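Local coordinates for chemotaxis protein CheX (Vibrio vulnificus, PDB 6VPW), which probably acts in bacterial chemotaxis as a CheX-type phosphatase that removes the phosphoryl group from the response regulator CheY, at residues R41-G46 and T62-L67; R56-I61 and I128-E133; I137-S142 and I150-E155. All coordinates share one frame; numbering follows the deposited sequence.

Contact 1: residues R41-G46 and T62-L67; sequences RGDVSG and TFDEGL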
# COMPACT_ATOMS: atom_id res chain seq x y z
N ARG A 41 -13.97 -5.13 -1.62
CA ARG A 41 -13.69 -4.86 -0.19
C ARG A 41 -13.03 -6.07 0.48
O ARG A 41 -13.26 -7.20 0.03
CB ARG A 41 -15.00 -4.47 0.50
CG ARG A 41 -15.59 -3.16 -0.02
CD ARG A 41 -16.98 -2.90 0.51
NE ARG A 41 -16.98 -2.65 1.94
CZ ARG A 41 -18.08 -2.61 2.70
NH1 ARG A 41 -19.27 -2.83 2.17
NH2 ARG A 41 -17.97 -2.37 3.99
N GLY A 42 -12.30 -5.82 1.56
CA GLY A 42 -11.67 -6.89 2.35
C GLY A 42 -11.36 -6.41 3.75
O GLY A 42 -11.62 -5.23 4.04
N ASP A 43 -10.72 -7.26 4.56
CA ASP A 43 -10.51 -6.94 5.99
C ASP A 43 -9.03 -6.76 6.28
O ASP A 43 -8.68 -6.03 7.24
CB ASP A 43 -11.19 -8.00 6.85
CG ASP A 43 -12.67 -8.14 6.53
OD1 ASP A 43 -13.37 -7.10 6.40
OD2 ASP A 43 -13.11 -9.29 6.36
N VAL A 44 -8.18 -7.41 5.50
CA VAL A 44 -6.71 -7.27 5.70
C VAL A 44 -6.05 -7.38 4.33
O VAL A 44 -6.41 -8.29 3.56
CB VAL A 44 -6.16 -8.26 6.76
CG1 VAL A 44 -6.35 -9.72 6.37
CG2 VAL A 44 -4.70 -7.98 7.08
N SER A 45 -5.18 -6.43 4.01
CA SER A 45 -4.51 -6.41 2.69
C SER A 45 -3.01 -6.24 2.84
O SER A 45 -2.57 -5.52 3.78
CB SER A 45 -5.03 -5.28 1.83
OG SER A 45 -6.42 -5.36 1.64
N GLY A 46 -2.27 -6.92 1.96
CA GLY A 46 -0.82 -6.74 1.78
C GLY A 46 -0.61 -5.92 0.51
O GLY A 46 -1.31 -6.20 -0.50
N THR A 62 -5.93 -8.82 -1.04
CA THR A 62 -6.92 -8.48 0.01
C THR A 62 -7.64 -9.76 0.42
O THR A 62 -8.04 -10.52 -0.50
CB THR A 62 -7.89 -7.42 -0.53
OG1 THR A 62 -7.12 -6.25 -0.83
CG2 THR A 62 -8.98 -7.12 0.47
N PHE A 63 -7.81 -9.95 1.73
CA PHE A 63 -8.49 -11.15 2.27
C PHE A 63 -9.67 -10.78 3.17
O PHE A 63 -9.57 -9.80 3.95
CB PHE A 63 -7.54 -11.94 3.18
CG PHE A 63 -6.30 -12.47 2.50
CD1 PHE A 63 -6.31 -13.71 1.89
CD2 PHE A 63 -5.14 -11.72 2.47
CE1 PHE A 63 -5.17 -14.19 1.27
CE2 PHE A 63 -4.00 -12.21 1.86
CZ PHE A 63 -4.01 -13.45 1.28
N ASP A 64 -10.72 -11.60 3.08
CA ASP A 64 -11.81 -11.55 4.09
C ASP A 64 -11.19 -12.06 5.40
O ASP A 64 -10.29 -12.93 5.32
CB ASP A 64 -13.01 -12.41 3.69
CG ASP A 64 -13.84 -11.82 2.56
OD1 ASP A 64 -13.60 -10.65 2.24
OD2 ASP A 64 -14.70 -12.53 2.01
N GLU A 65 -11.68 -11.57 6.54
CA GLU A 65 -11.13 -11.99 7.86
C GLU A 65 -11.20 -13.51 7.99
O GLU A 65 -10.19 -14.11 8.40
CB GLU A 65 -11.89 -11.30 9.00
CG GLU A 65 -11.44 -11.72 10.38
CD GLU A 65 -11.96 -10.84 11.50
OE1 GLU A 65 -11.60 -11.08 12.67
OE2 GLU A 65 -12.73 -9.90 11.20
N GLY A 66 -12.35 -14.10 7.65
CA GLY A 66 -12.55 -15.56 7.78
C GLY A 66 -11.46 -16.34 7.07
O GLY A 66 -10.94 -17.31 7.65
N LEU A 67 -11.11 -15.91 5.86
CA LEU A 67 -10.08 -16.60 5.03
C LEU A 67 -8.69 -16.40 5.65
O LEU A 67 -7.94 -17.40 5.76
CB LEU A 67 -10.17 -16.04 3.61
CG LEU A 67 -9.10 -16.54 2.64
CD1 LEU A 67 -9.04 -18.06 2.65
CD2 LEU A 67 -9.35 -16.01 1.25
O HOH W 1 -11.94 -9.80 0.14
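A classic beta bulge lies where the antiparallel hairpin of strands 44-51 and 56-63 ends: Asp43 and Val44 both face Phe63. The evidence is the double use of Phe63 O, which accepts Asp43 N at 2.9 Å and Val44 N at 3.2 Å. The second donor lies in the carbonyl plane, whereas Asp43 N is tilted 32° from it. Phe63 N returns a bond to Val44 O at 2.8 Å, closing the hydrogen-bonded pair, and Val44 CG1 rests obliquely against Phe63 CB on the same face.

One residue further, the non-hydrogen-bonded pair Ser45 and Thr62 turns its side chains to the opposite face. Each hydroxyl is anti to its own carbonyl carbon (Ser45 chi1 -58°), and Ser45 OG meets Thr62 OG1 tip to tip at 2.7 Å, either being a possible donor; Ser45 OG is also bonded to His126. Thr62 CG2 packs against Gly42, 3.3 Å from Gly42 CA.

Asp43 links the bulge to the helix that follows. Its OD2 takes the N-H of Glu65 at 2.7 Å through the anti lone pair, while OD1 receives the backbone N of Gly125. Asp43 OD2 lies 4.4 Å from Asp64 OD1, which may disfavour both carboxylates being charged. Asp64 OD2 accepts a hydrogen bond from Asn147 N. A water lies within hydrogen-bonding distance of both Asp64 OD1 and Arg41 O, between the strand 41-42 side and the residue before the helix. The whole is a bulged hairpin end, with the chain turning a corner at Asp43 on one strand and entering helix 65-76 after the single residue Asp64 on the other.

Contact 2: residues R56-I61 and I128-E133; sequences RGSMSI and IRHKCE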
# COMPACT_ATOMS: atom_id res chain seq x y z
N ARG A 56 7.26 -0.16 -13.79
CA ARG A 56 7.05 -0.01 -12.33
C ARG A 56 5.57 -0.23 -12.06
O ARG A 56 4.78 -0.10 -13.00
CB ARG A 56 7.46 1.36 -11.80
CG ARG A 56 6.64 2.52 -12.33
CD ARG A 56 6.98 3.77 -11.56
NE ARG A 56 6.38 4.97 -12.13
CZ ARG A 56 6.61 6.19 -11.69
NH1 ARG A 56 7.43 6.39 -10.67
NH2 ARG A 56 6.04 7.22 -12.30
N GLY A 57 5.23 -0.56 -10.83
CA GLY A 57 3.80 -0.79 -10.55
C GLY A 57 3.58 -1.20 -9.11
O GLY A 57 4.49 -0.97 -8.27
N SER A 58 2.40 -1.73 -8.84
CA SER A 58 2.04 -2.13 -7.46
C SER A 58 1.12 -3.36 -7.51
O SER A 58 0.47 -3.58 -8.54
CB SER A 58 1.37 -1.00 -6.71
OG SER A 58 0.27 -0.46 -7.47
N MET A 59 1.15 -4.13 -6.43
CA MET A 59 0.26 -5.30 -6.29
C MET A 59 -0.34 -5.27 -4.88
O MET A 59 0.35 -4.83 -3.92
CB MET A 59 1.07 -6.58 -6.52
CG MET A 59 0.22 -7.84 -6.51
SD MET A 59 0.16 -8.57 -4.87
CE MET A 59 1.67 -9.54 -4.90
N SER A 60 -1.61 -5.65 -4.77
CA SER A 60 -2.27 -5.79 -3.45
C SER A 60 -2.98 -7.15 -3.41
O SER A 60 -3.42 -7.63 -4.47
CB SER A 60 -3.22 -4.66 -3.15
OG SER A 60 -4.22 -4.54 -4.15
N ILE A 61 -2.94 -7.78 -2.24
CA ILE A 61 -3.71 -9.02 -1.96
C ILE A 61 -4.63 -8.66 -0.82
O ILE A 61 -4.12 -8.26 0.24
CB ILE A 61 -2.83 -10.22 -1.57
CG1 ILE A 61 -1.68 -10.46 -2.56
CG2 ILE A 61 -3.71 -11.44 -1.41
CD1 ILE A 61 -0.71 -11.51 -2.09
N ILE A 128 -9.47 -0.77 -1.79
CA ILE A 128 -8.12 -0.46 -2.36
C ILE A 128 -8.29 0.10 -3.77
O ILE A 128 -9.15 -0.40 -4.52
CB ILE A 128 -7.24 -1.72 -2.33
CG1 ILE A 128 -6.99 -2.16 -0.88
CG2 ILE A 128 -5.93 -1.50 -3.10
CD1 ILE A 128 -5.95 -3.24 -0.73
N ARG A 129 -7.52 1.13 -4.10
CA ARG A 129 -7.57 1.72 -5.45
C ARG A 129 -6.13 2.00 -5.89
O ARG A 129 -5.49 2.89 -5.29
CB ARG A 129 -8.44 2.97 -5.49
CG ARG A 129 -9.88 2.71 -5.09
CD ARG A 129 -10.83 3.82 -5.49
NE ARG A 129 -12.14 3.65 -4.89
CZ ARG A 129 -13.26 4.25 -5.31
NH1 ARG A 129 -13.23 5.05 -6.36
NH2 ARG A 129 -14.40 4.02 -4.69
N HIS A 130 -5.65 1.21 -6.85
CA HIS A 130 -4.31 1.46 -7.43
C HIS A 130 -4.40 2.70 -8.31
O HIS A 130 -5.45 2.91 -8.94
CB HIS A 130 -3.84 0.23 -8.19
CG HIS A 130 -3.53 -0.91 -7.29
ND1 HIS A 130 -2.24 -1.31 -7.05
CD2 HIS A 130 -4.32 -1.70 -6.53
CE1 HIS A 130 -2.25 -2.33 -6.21
NE2 HIS A 130 -3.52 -2.57 -5.86
N LYS A 131 -3.35 3.51 -8.31
CA LYS A 131 -3.31 4.70 -9.19
C LYS A 131 -2.07 4.55 -10.07
O LYS A 131 -0.99 4.88 -9.59
CB LYS A 131 -3.29 5.98 -8.34
CG LYS A 131 -4.34 6.07 -7.24
CD LYS A 131 -5.78 6.17 -7.73
CE LYS A 131 -6.80 6.04 -6.61
NZ LYS A 131 -8.19 6.31 -7.07
N CYS A 132 -2.20 3.96 -11.25
CA CYS A 132 -1.02 3.92 -12.16
C CYS A 132 -1.54 4.14 -13.58
O CYS A 132 -2.77 4.20 -13.73
CB CYS A 132 -0.15 2.68 -11.89
SG CYS A 132 -0.24 1.29 -13.05
N GLU A 133 -0.66 4.35 -14.56
CA GLU A 133 -1.10 4.69 -15.95
C GLU A 133 -1.54 3.44 -16.73
O GLU A 133 -2.27 3.60 -17.72
CB GLU A 133 0.02 5.41 -16.70
CG GLU A 133 0.38 6.74 -16.07
CD GLU A 133 -0.78 7.73 -16.00
OE1 GLU A 133 -1.39 8.00 -17.05
OE2 GLU A 133 -1.09 8.19 -14.89
O HOH W 2 -0.51 1.94 -8.31
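Strands 56-61 and 128-130 run nearly antiparallel, 162° between their directions, but their axes stay 8.7 Å apart, too far for backbone pairing, so side chains span the gap. His130 does most of this, its imidazole inserted between two serines that point toward it from alternate positions of strand 56-61. Ser58 OG hydrogen-bonds His130 ND1 at 2.7 Å, and Ser60 OG hydrogen-bonds His130 NE2 at 2.7 Å. Both hydroxyls lie in the ring plane at its edge, so the two bonds together fix the rotation of the imidazole; which partner donates in each is left open by the geometry.

Both serine hydroxyls sit between their own backbone N and carbonyl carbon (Ser58 chi1 52°), which puts them on the His130 side. The CE1 edge of the ring faces the backbone between them, His130 CE1 lying 3.7 Å from Met59 C. Beside this, Ile128 CG2 touches Ser60 OG at 3.6 Å, and its CD1 packs on Ser60 CB.

Ser58 OG is also bonded to a water and to Thr117 of the second subunit. Ile128, Arg129 and His130 pair with an antiparallel strand of that subunit, while a disulfide from Cys132 to Cys153 ties the following loop to strand 148-154. The arrangement is thus a histidine bridging two layers of strands at a dimer interface, where the outer strand extends a sheet into the partner chain.

Contact 3: residues I137-S142 and I150-E155; sequences IIMPFS and IEICFE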
# COMPACT_ATOMS: atom_id res chain seq x y z
N ILE A 137 -5.78 -4.58 -13.18
CA ILE A 137 -6.38 -5.95 -13.31
C ILE A 137 -6.77 -6.43 -11.91
O ILE A 137 -5.95 -6.29 -10.97
CB ILE A 137 -5.37 -6.92 -13.96
CG1 ILE A 137 -4.84 -6.40 -15.31
CG2 ILE A 137 -5.99 -8.30 -14.09
CD1 ILE A 137 -5.90 -6.24 -16.36
N ILE A 138 -8.01 -6.92 -11.77
CA ILE A 138 -8.46 -7.50 -10.48
C ILE A 138 -8.63 -9.00 -10.72
O ILE A 138 -9.18 -9.36 -11.77
CB ILE A 138 -9.75 -6.85 -9.93
CG1 ILE A 138 -10.15 -7.45 -8.58
CG2 ILE A 138 -10.89 -6.95 -10.94
CD1 ILE A 138 -11.26 -6.71 -7.87
N MET A 139 -8.12 -9.82 -9.81
CA MET A 139 -8.21 -11.30 -9.92
C MET A 139 -8.97 -11.78 -8.69
O MET A 139 -8.38 -11.85 -7.61
CB MET A 139 -6.81 -11.92 -9.98
CG MET A 139 -5.84 -11.14 -10.88
SD MET A 139 -4.14 -11.78 -10.84
CE MET A 139 -3.25 -10.35 -11.45
N PRO A 140 -10.30 -11.99 -8.77
CA PRO A 140 -11.06 -12.47 -7.62
C PRO A 140 -10.81 -13.95 -7.30
O PRO A 140 -10.53 -14.73 -8.20
CB PRO A 140 -12.55 -12.28 -8.00
CG PRO A 140 -12.54 -11.54 -9.34
CD PRO A 140 -11.16 -11.74 -9.94
N PHE A 141 -10.99 -14.30 -6.02
CA PHE A 141 -10.83 -15.70 -5.55
C PHE A 141 -11.91 -15.98 -4.50
O PHE A 141 -12.37 -15.04 -3.81
CB PHE A 141 -9.46 -15.94 -4.92
CG PHE A 141 -8.28 -15.79 -5.84
CD1 PHE A 141 -7.66 -14.56 -6.00
CD2 PHE A 141 -7.76 -16.89 -6.52
CE1 PHE A 141 -6.56 -14.43 -6.84
CE2 PHE A 141 -6.65 -16.75 -7.34
CZ PHE A 141 -6.05 -15.52 -7.50
N SER A 142 -12.29 -17.26 -4.40
CA SER A 142 -13.33 -17.66 -3.43
C SER A 142 -12.91 -18.93 -2.68
O SER A 142 -12.03 -19.68 -3.17
CB SER A 142 -14.64 -17.85 -4.14
OG SER A 142 -14.55 -18.94 -5.03
N ILE A 150 -6.60 -10.18 -5.81
CA ILE A 150 -5.31 -9.54 -6.16
C ILE A 150 -5.65 -8.38 -7.08
O ILE A 150 -6.53 -8.55 -7.96
CB ILE A 150 -4.33 -10.49 -6.86
CG1 ILE A 150 -3.88 -11.61 -5.93
CG2 ILE A 150 -3.13 -9.71 -7.41
CD1 ILE A 150 -3.10 -12.69 -6.65
N GLU A 151 -5.02 -7.23 -6.84
CA GLU A 151 -5.15 -6.12 -7.81
C GLU A 151 -3.73 -5.79 -8.23
O GLU A 151 -2.80 -5.80 -7.36
CB GLU A 151 -5.90 -4.91 -7.28
CG GLU A 151 -7.38 -5.15 -7.06
CD GLU A 151 -8.14 -3.87 -6.78
OE1 GLU A 151 -9.29 -3.95 -6.30
OE2 GLU A 151 -7.59 -2.80 -7.04
N ILE A 152 -3.55 -5.53 -9.52
CA ILE A 152 -2.17 -5.25 -9.99
C ILE A 152 -2.24 -4.17 -11.06
O ILE A 152 -3.27 -4.09 -11.77
CB ILE A 152 -1.52 -6.56 -10.46
CG1 ILE A 152 0.00 -6.46 -10.51
CG2 ILE A 152 -2.11 -7.03 -11.77
CD1 ILE A 152 0.66 -7.82 -10.45
N CYS A 153 -1.23 -3.31 -11.08
CA CYS A 153 -1.13 -2.20 -12.06
C CYS A 153 0.35 -2.04 -12.39
O CYS A 153 1.14 -1.89 -11.44
CB CYS A 153 -1.71 -0.90 -11.51
SG CYS A 153 -2.01 0.41 -12.75
N PHE A 154 0.71 -2.16 -13.67
CA PHE A 154 2.10 -1.89 -14.11
C PHE A 154 2.05 -0.79 -15.17
O PHE A 154 1.08 -0.75 -15.95
CB PHE A 154 2.80 -3.12 -14.69
CG PHE A 154 3.37 -4.07 -13.68
CD1 PHE A 154 4.65 -3.88 -13.18
CD2 PHE A 154 2.64 -5.16 -13.24
CE1 PHE A 154 5.20 -4.78 -12.28
CE2 PHE A 154 3.19 -6.05 -12.32
CZ PHE A 154 4.46 -5.85 -11.84
N GLU A 155 3.05 0.09 -15.17
CA GLU A 155 3.14 1.16 -16.21
C GLU A 155 4.55 1.14 -16.81
O GLU A 155 4.83 1.80 -17.82
CB GLU A 155 2.78 2.52 -15.61
CG GLU A 155 3.64 2.91 -14.43
CD GLU A 155 3.53 4.37 -14.04
OE1 GLU A 155 4.56 5.07 -14.17
OE2 GLU A 155 2.43 4.81 -13.62
OXT GLU A 155 5.46 0.45 -16.34
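Ile137 with Ile152 and Met139 with Ile150 form two reciprocal pairs of backbone hydrogen bonds that join the strands of this hairpin. Ile137 N donates to Ile152 O at 2.9 Å, and Ile152 N returns the bond to Ile137 O at the same length. Met139 N reaches Ile150 O at 2.8 Å; the answering bond, Ile150 N to Met139 O, is 3.0 Å, and its donor is tilted 29° from the carbonyl plane. Between the pairs, the alpha carbons of Ile138 and Glu151 make CA-H...O contacts with Ile150 O and Ile137 O respectively, which is regular for a non-hydrogen-bonded antiparallel position.

The side chains divide by face. Ile138 and Glu151 lie side by side and point the same way, with Ile138 CG1 alongside the methylene Glu151 CG; the carboxylate beyond is held through OE1 by a salt bridge to Lys35.

On the other face the contact is wholly apolar. Met139, extended beyond CG (chi2 175°), carries its methyl across the neighbouring strand until Met139 CE lies 3.5 Å from Ile152 CG2, with Ile150 CG2 a little further off at 4.1 Å. Ile152 CG2 also reaches Ile137 CB, so the CG2 methyl of Ile152 touches both Met139 and Ile137. At the far end, Phe141 meets Ile150 obliquely, Phe141 CE1 lying 3.9 Å from Ile150 CD1.

This apolar face is covered by helix 8-23, where Leu12 meets Met139, Leu15 meets Ile150, Met16 meets Phe141 and Phe11 meets Ile152. Within the sheet, strand 28-34 flanks 137-142, and strand 56-63 lies beside 148-154 with Met59 touching both Ile150 and Ile152.

In the fold
All three contacts are largely buried, and each reaches the six-stranded antiparallel sheet. Contacts 1 and 3 pair neighbouring strands by backbone bonds, but contact 1 lies at a hairpin end and is rich in polar groups, whereas contact 3 is regular and apolar toward helix 8-23. Contact 2 bridges strands of different sheets through side chains alone and borders the second subunit. Strand 56-63 is common to contacts 1 and 2, whose centres are about 17 Å apart; Ile128 CD1 packs on both Ser45 and Thr62. Contacts 2 and 3 are joined by the disulfide and, at the C-terminus, by an Arg56-Glu155 salt bridge.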